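Local coordinates for protein RTX-adhesin (Marinomonas primoryensis, PDB 5IRB) that is a calcium-binding piece of a giant RTX adhesin that attaches its Antarctic bacterium to diatoms and ice, at residues Ala249-Tyr263 and Thr266-Ser280. Sequence-based numbering, arbitrary orientation. Where two conformers were deposited one is given.
Sequences AEGDTVTLEINGETY and TVDANGEWSVDVAGS
Glu-250 lies along the backbone of Val-267, Asp-268 and Ala-269. With CG anti to the backbone N (chi1 -176°) and the chain extended, its carboxylate reaches Ala-269, where OE1 comes 3.6 Å from CB. A water accepts from Ala-269 N and donates to Glu-250 OE2. Gly-251 sits in the type II turn Ala-249 to Asp-252. Its N gives a nearly straight bond (172°) to Val-267 O, 2.9 Å away. Asp-252 O takes the return bond from Val-267 N, in the carbonyl plane. The carboxylate of Asp-252 faces its own turn: OD2 receives Ala-249 N from above the carboxylate plane and also bonds Ser-294 OG. Thr-253 pairs with Thr-266 as an antiparallel non-hydrogen-bonded pair.

Val-254 uses both branches. CG1, anti to the backbone N (chi1 -168°), stands over the face of Trp-273, 4.0 Å from the centroid of its five-membered ring, a CH-pi contact. CG2 meets Val-267 CG2 at 3.7 Å. This is the core of a beta-sandwich, consistent with the Ig-like domains of RTX adhesins. The hairpin 253-258/261-266 belongs to one sheet, strand 272-278 to the other, and the chain passes between them through the turn Asp-268 to Gly-271.

Leu-256 divides its methyls between Trp-273 and Val-275: CD1 approaches CZ3 obliquely, and CD2 meets Val-275 CG1 tip to tip. Ile-258 CD1 touches Val-277 CG1, 3.9 Å away, and its side chain also packs on Leu-282 of helix 279-284. Tyr-263 lies against strand 272-278. Val-277 CG1 is over one ring face, 3.6 Å above the plane and offset toward the rim. Tyr-263 OH accepts from Ala-278 N at 3.2 Å, just before the helix, and also bonds Asp-281 OD2.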
loop_
_atom_site.group_PDB
_atom_site.type_symbol
_atom_site.label_atom_id
_atom_site.label_comp_id
_atom_site.label_asym_id
_atom_site.label_seq_id
_atom_site.Cartn_x
_atom_site.Cartn_y
_atom_site.Cartn_z
ATOM N N ALA A 249 30.264 15.982 13.221
ATOM C CA ALA A 249 29.483 16.440 14.355
ATOM C C ALA A 249 30.232 16.234 15.664
ATOM O O ALA A 249 31.076 15.347 15.757
ATOM C CB ALA A 249 28.155 15.709 14.395
ATOM N N GLU A 250 29.924 17.055 16.661
ATOM C CA GLU A 250 30.403 16.828 18.024
ATOM C C GLU A 250 30.221 15.373 18.421
ATOM O O GLU A 250 29.155 14.815 18.218
ATOM C CB GLU A 250 29.664 17.711 19.026
ATOM C CG GLU A 250 30.204 17.588 20.452
ATOM C CD GLU A 250 29.414 18.405 21.447
ATOM O OE1 GLU A 250 28.461 19.095 21.028
ATOM O OE2 GLU A 250 29.766 18.376 22.649
ATOM N N GLY A 251 31.253 14.758 18.992
ATOM C CA GLY A 251 31.167 13.358 19.371
ATOM C C GLY A 251 31.707 12.382 18.344
ATOM O O GLY A 251 31.938 11.208 18.668
ATOM N N ASP A 252 31.912 12.844 17.113
ATOM C CA ASP A 252 32.492 11.984 16.094
ATOM C C ASP A 252 33.874 11.480 16.523
ATOM O O ASP A 252 34.633 12.195 17.181
ATOM C CB ASP A 252 32.597 12.737 14.768
ATOM C CG ASP A 252 31.282 12.750 13.989
ATOM O OD1 ASP A 252 30.295 12.152 14.475
ATOM O OD2 ASP A 252 31.255 13.360 12.889
ATOM N N THR A 253 34.228 10.275 16.095
ATOM C CA THR A 253 35.519 9.699 16.460
ATOM C C THR A 253 36.614 10.237 15.562
ATOM O O THR A 253 36.440 10.306 14.341
ATOM C CB THR A 253 35.493 8.168 16.377
ATOM O OG1 THR A 253 34.569 7.665 17.350
ATOM C CG2 THR A 253 36.894 7.583 16.656
ATOM N N VAL A 254 37.730 10.627 16.187
ATOM C CA VAL A 254 38.933 11.020 15.479
ATOM C C VAL A 254 39.990 9.942 15.693
ATOM O O VAL A 254 40.308 9.588 16.824
ATOM C CB VAL A 254 39.503 12.375 15.973
ATOM C CG1 VAL A 254 40.556 12.862 15.003
ATOM C CG2 VAL A 254 38.388 13.423 16.123
ATOM N N THR A 255 40.522 9.406 14.608
ATOM C CA THR A 255 41.477 8.313 14.703
ATOM C C THR A 255 42.786 8.741 14.082
ATOM O O THR A 255 42.792 9.265 12.975
ATOM C CB THR A 255 40.947 7.053 14.013
ATOM O OG1 THR A 255 39.727 6.661 14.649
ATOM C CG2 THR A 255 41.964 5.902 14.111
ATOM N N LEU A 256 43.875 8.535 14.820
ATOM C CA LEU A 256 45.238 8.783 14.349
ATOM C C LEU A 256 46.078 7.520 14.454
ATOM O O LEU A 256 46.107 6.900 15.514
ATOM C CB LEU A 256 45.917 9.875 15.191
ATOM C CG LEU A 256 45.588 11.356 15.048
ATOM C CD1 LEU A 256 44.181 11.639 15.461
ATOM C CD2 LEU A 256 46.553 12.162 15.920
ATOM N N GLU A 257 46.738 7.123 13.368
ATOM C CA GLU A 257 47.701 6.021 13.427
ATOM C C GLU A 257 49.120 6.578 13.268
ATOM O O GLU A 257 49.491 7.132 12.228
ATOM C CB GLU A 257 47.365 4.935 12.409
ATOM C CG GLU A 257 46.040 4.239 12.779
ATOM C CD GLU A 257 45.259 3.683 11.595
ATOM O OE1 GLU A 257 45.664 3.913 10.432
ATOM O OE2 GLU A 257 44.219 3.017 11.836
ATOM N N ILE A 258 49.876 6.472 14.354
ATOM C CA ILE A 258 51.223 7.010 14.452
ATOM C C ILE A 258 52.186 5.940 14.910
ATOM O O ILE A 258 51.990 5.340 15.967
ATOM C CB ILE A 258 51.284 8.180 15.447
ATOM C CG1 ILE A 258 50.188 9.202 15.133
ATOM C CG2 ILE A 258 52.691 8.824 15.436
ATOM C CD1 ILE A 258 50.089 10.331 16.125
ATOM N N ASN A 259 53.208 5.693 14.100
ATOM C CA ASN A 259 54.204 4.682 14.402
ATOM C C ASN A 259 53.594 3.312 14.728
ATOM O O ASN A 259 54.061 2.600 15.626
ATOM C CB ASN A 259 55.089 5.168 15.556
ATOM C CG ASN A 259 56.346 4.346 15.700
ATOM O OD1 ASN A 259 56.841 3.784 14.725
ATOM N ND2 ASN A 259 56.867 4.265 16.918
ATOM N N GLY A 260 52.575 2.924 13.966
ATOM C CA GLY A 260 51.917 1.656 14.215
ATOM C C GLY A 260 50.952 1.663 15.392
ATOM O O GLY A 260 50.326 0.644 15.678
ATOM N N GLU A 261 50.832 2.788 16.092
ATOM C CA GLU A 261 49.945 2.840 17.255
ATOM C C GLU A 261 48.668 3.589 16.906
ATOM O O GLU A 261 48.692 4.582 16.176
ATOM C CB GLU A 261 50.630 3.515 18.454
ATOM C CG GLU A 261 51.776 2.725 19.070
ATOM C CD GLU A 261 51.335 1.407 19.698
ATOM O OE1 GLU A 261 50.122 1.255 19.983
ATOM O OE2 GLU A 261 52.212 0.529 19.901
ATOM N N THR A 262 47.547 3.116 17.434
ATOM C CA THR A 262 46.279 3.777 17.183
ATOM C C THR A 262 45.881 4.672 18.357
ATOM O O THR A 262 45.870 4.229 19.504
ATOM C CB THR A 262 45.187 2.758 16.913
ATOM O OG1 THR A 262 45.579 1.949 15.800
ATOM C CG2 THR A 262 43.876 3.465 16.618
ATOM N N TYR A 263 45.568 5.929 18.064
ATOM C CA TYR A 263 45.126 6.882 19.078
ATOM C C TYR A 263 43.732 7.379 18.691
ATOM O O TYR A 263 43.483 7.625 17.512
ATOM C CB TYR A 263 46.115 8.065 19.173
ATOM C CG TYR A 263 47.483 7.720 19.744
ATOM C CD1 TYR A 263 48.521 7.286 18.916
ATOM C CD2 TYR A 263 47.743 7.839 21.105
ATOM C CE1 TYR A 263 49.774 6.970 19.435
ATOM C CE2 TYR A 263 48.985 7.526 21.631
ATOM C CZ TYR A 263 49.997 7.099 20.793
ATOM O OH TYR A 263 51.223 6.795 21.329
ATOM N N THR A 266 37.489 12.357 20.355
ATOM C CA THR A 266 36.270 12.785 19.699
ATOM C C THR A 266 36.308 14.277 19.425
ATOM O O THR A 266 37.091 15.016 20.035
ATOM C CB THR A 266 35.016 12.448 20.539
ATOM O OG1 THR A 266 35.122 13.110 21.804
ATOM C CG2 THR A 266 34.918 10.954 20.775
ATOM N N VAL A 267 35.478 14.698 18.481
ATOM C CA VAL A 267 35.361 16.099 18.126
ATOM C C VAL A 267 34.598 16.811 19.233
ATOM O O VAL A 267 33.577 16.285 19.710
ATOM C CB VAL A 267 34.615 16.269 16.774
ATOM C CG1 VAL A 267 34.511 17.746 16.391
ATOM C CG2 VAL A 267 35.320 15.501 15.685
ATOM N N ASP A 268 35.036 18.016 19.616
ATOM C CA ASP A 268 34.296 18.750 20.640
ATOM C C ASP A 268 33.325 19.736 20.000
ATOM O O ASP A 268 33.224 19.781 18.773
ATOM C CB ASP A 268 35.247 19.448 21.631
ATOM C CG ASP A 268 36.076 20.592 21.017
ATOM O OD1 ASP A 268 35.695 21.214 20.004
ATOM O OD2 ASP A 268 37.154 20.875 21.592
ATOM N N ALA A 269 32.627 20.513 20.836
ATOM C CA ALA A 269 31.533 21.402 20.418
ATOM C C ALA A 269 32.024 22.625 19.636
ATOM O O ALA A 269 31.245 23.281 18.931
ATOM C CB ALA A 269 30.733 21.849 21.632
ATOM N N ASN A 270 33.311 22.934 19.779
ATOM C CA ASN A 270 33.910 23.988 18.979
ATOM C C ASN A 270 34.388 23.525 17.622
ATOM O O ASN A 270 34.873 24.336 16.838
ATOM C CB ASN A 270 35.062 24.667 19.732
ATOM C CG ASN A 270 35.257 26.093 19.287
ATOM O OD1 ASN A 270 34.291 26.842 19.162
ATOM N ND2 ASN A 270 36.512 26.486 19.040
ATOM N N GLY A 271 34.271 22.229 17.361
ATOM C CA GLY A 271 34.871 21.612 16.193
ATOM C C GLY A 271 36.384 21.362 16.299
ATOM O O GLY A 271 37.076 21.285 15.290
ATOM N N GLU A 272 36.881 21.208 17.524
ATOM C CA GLU A 272 38.300 20.883 17.733
ATOM C C GLU A 272 38.452 19.494 18.353
ATOM O O GLU A 272 37.478 18.879 18.829
ATOM C CB GLU A 272 38.983 21.937 18.619
ATOM C CG GLU A 272 39.046 23.330 17.998
ATOM C CD GLU A 272 39.667 24.372 18.924
ATOM O OE1 GLU A 272 40.891 24.331 19.141
ATOM O OE2 GLU A 272 38.924 25.235 19.440
ATOM N N TRP A 273 39.673 18.987 18.322
ATOM C CA TRP A 273 39.965 17.721 18.958
ATOM C C TRP A 273 41.402 17.756 19.442
ATOM O O TRP A 273 42.238 18.458 18.863
ATOM C CB TRP A 273 39.717 16.558 17.996
ATOM C CG TRP A 273 40.456 16.700 16.702
ATOM C CD1 TRP A 273 39.964 17.204 15.530
ATOM C CD2 TRP A 273 41.795 16.303 16.433
ATOM N NE1 TRP A 273 40.929 17.182 14.556
ATOM C CE2 TRP A 273 42.082 16.616 15.085
ATOM C CE3 TRP A 273 42.818 15.719 17.200
ATOM C CZ2 TRP A 273 43.317 16.392 14.482
ATOM C CZ3 TRP A 273 44.059 15.485 16.602
ATOM C CH2 TRP A 273 44.286 15.806 15.252
ATOM N N SER A 274 41.684 17.032 20.518
ATOM C CA SER A 274 43.061 16.871 20.999
ATOM C C SER A 274 43.203 15.466 21.578
ATOM O O SER A 274 42.239 14.906 22.127
ATOM C CB SER A 274 43.431 17.939 22.038
ATOM O OG SER A 274 44.789 17.803 22.436
ATOM N N VAL A 275 44.383 14.875 21.419
ATOM C CA VAL A 275 44.644 13.570 22.006
ATOM C C VAL A 275 46.099 13.468 22.433
ATOM O O VAL A 275 46.994 14.024 21.783
ATOM C CB VAL A 275 44.264 12.430 21.022
ATOM C CG1 VAL A 275 45.040 12.533 19.719
ATOM C CG2 VAL A 275 44.434 11.066 21.667
ATOM N N ASP A 276 46.340 12.779 23.546
ATOM C CA ASP A 276 47.703 12.637 24.048
ATOM C C ASP A 276 48.439 11.489 23.361
ATOM O O ASP A 276 47.977 10.349 23.333
ATOM C CB ASP A 276 47.687 12.450 25.569
ATOM C CG ASP A 276 47.454 13.766 26.323
ATOM O OD1 ASP A 276 47.521 14.857 25.704
ATOM O OD2 ASP A 276 47.177 13.711 27.538
ATOM N N VAL A 277 49.598 11.812 22.804
ATOM C CA VAL A 277 50.385 10.856 22.043
ATOM C C VAL A 277 51.769 10.677 22.673
ATOM O O VAL A 277 52.378 11.649 23.092
ATOM C CB VAL A 277 50.527 11.332 20.592
ATOM C CG1 VAL A 277 51.347 10.342 19.778
ATOM C CG2 VAL A 277 49.141 11.528 19.974
ATOM N N ALA A 278 52.255 9.442 22.756
ATOM C CA ALA A 278 53.621 9.202 23.207
ATOM C C ALA A 278 54.637 9.866 22.281
ATOM O O ALA A 278 54.617 9.655 21.068
ATOM C CB ALA A 278 53.894 7.707 23.299
ATOM N N GLY A 279 55.562 10.619 22.863
ATOM C CA GLY A 279 56.588 11.294 22.092
ATOM C C GLY A 279 57.453 10.350 21.279
ATOM O O GLY A 279 57.927 10.703 20.191
ATOM N N SER A 280 57.676 9.153 21.813
ATOM C CA SER A 280 58.508 8.176 21.120
ATOM C C SER A 280 57.872 7.819 19.778
ATOM O O SER A 280 58.569 7.567 18.802
ATOM C CB SER A 280 58.728 6.922 21.980
ATOM O OG SER A 280 57.496 6.383 22.427
HETATM O O HOH W 1 32.737 19.285 23.707
#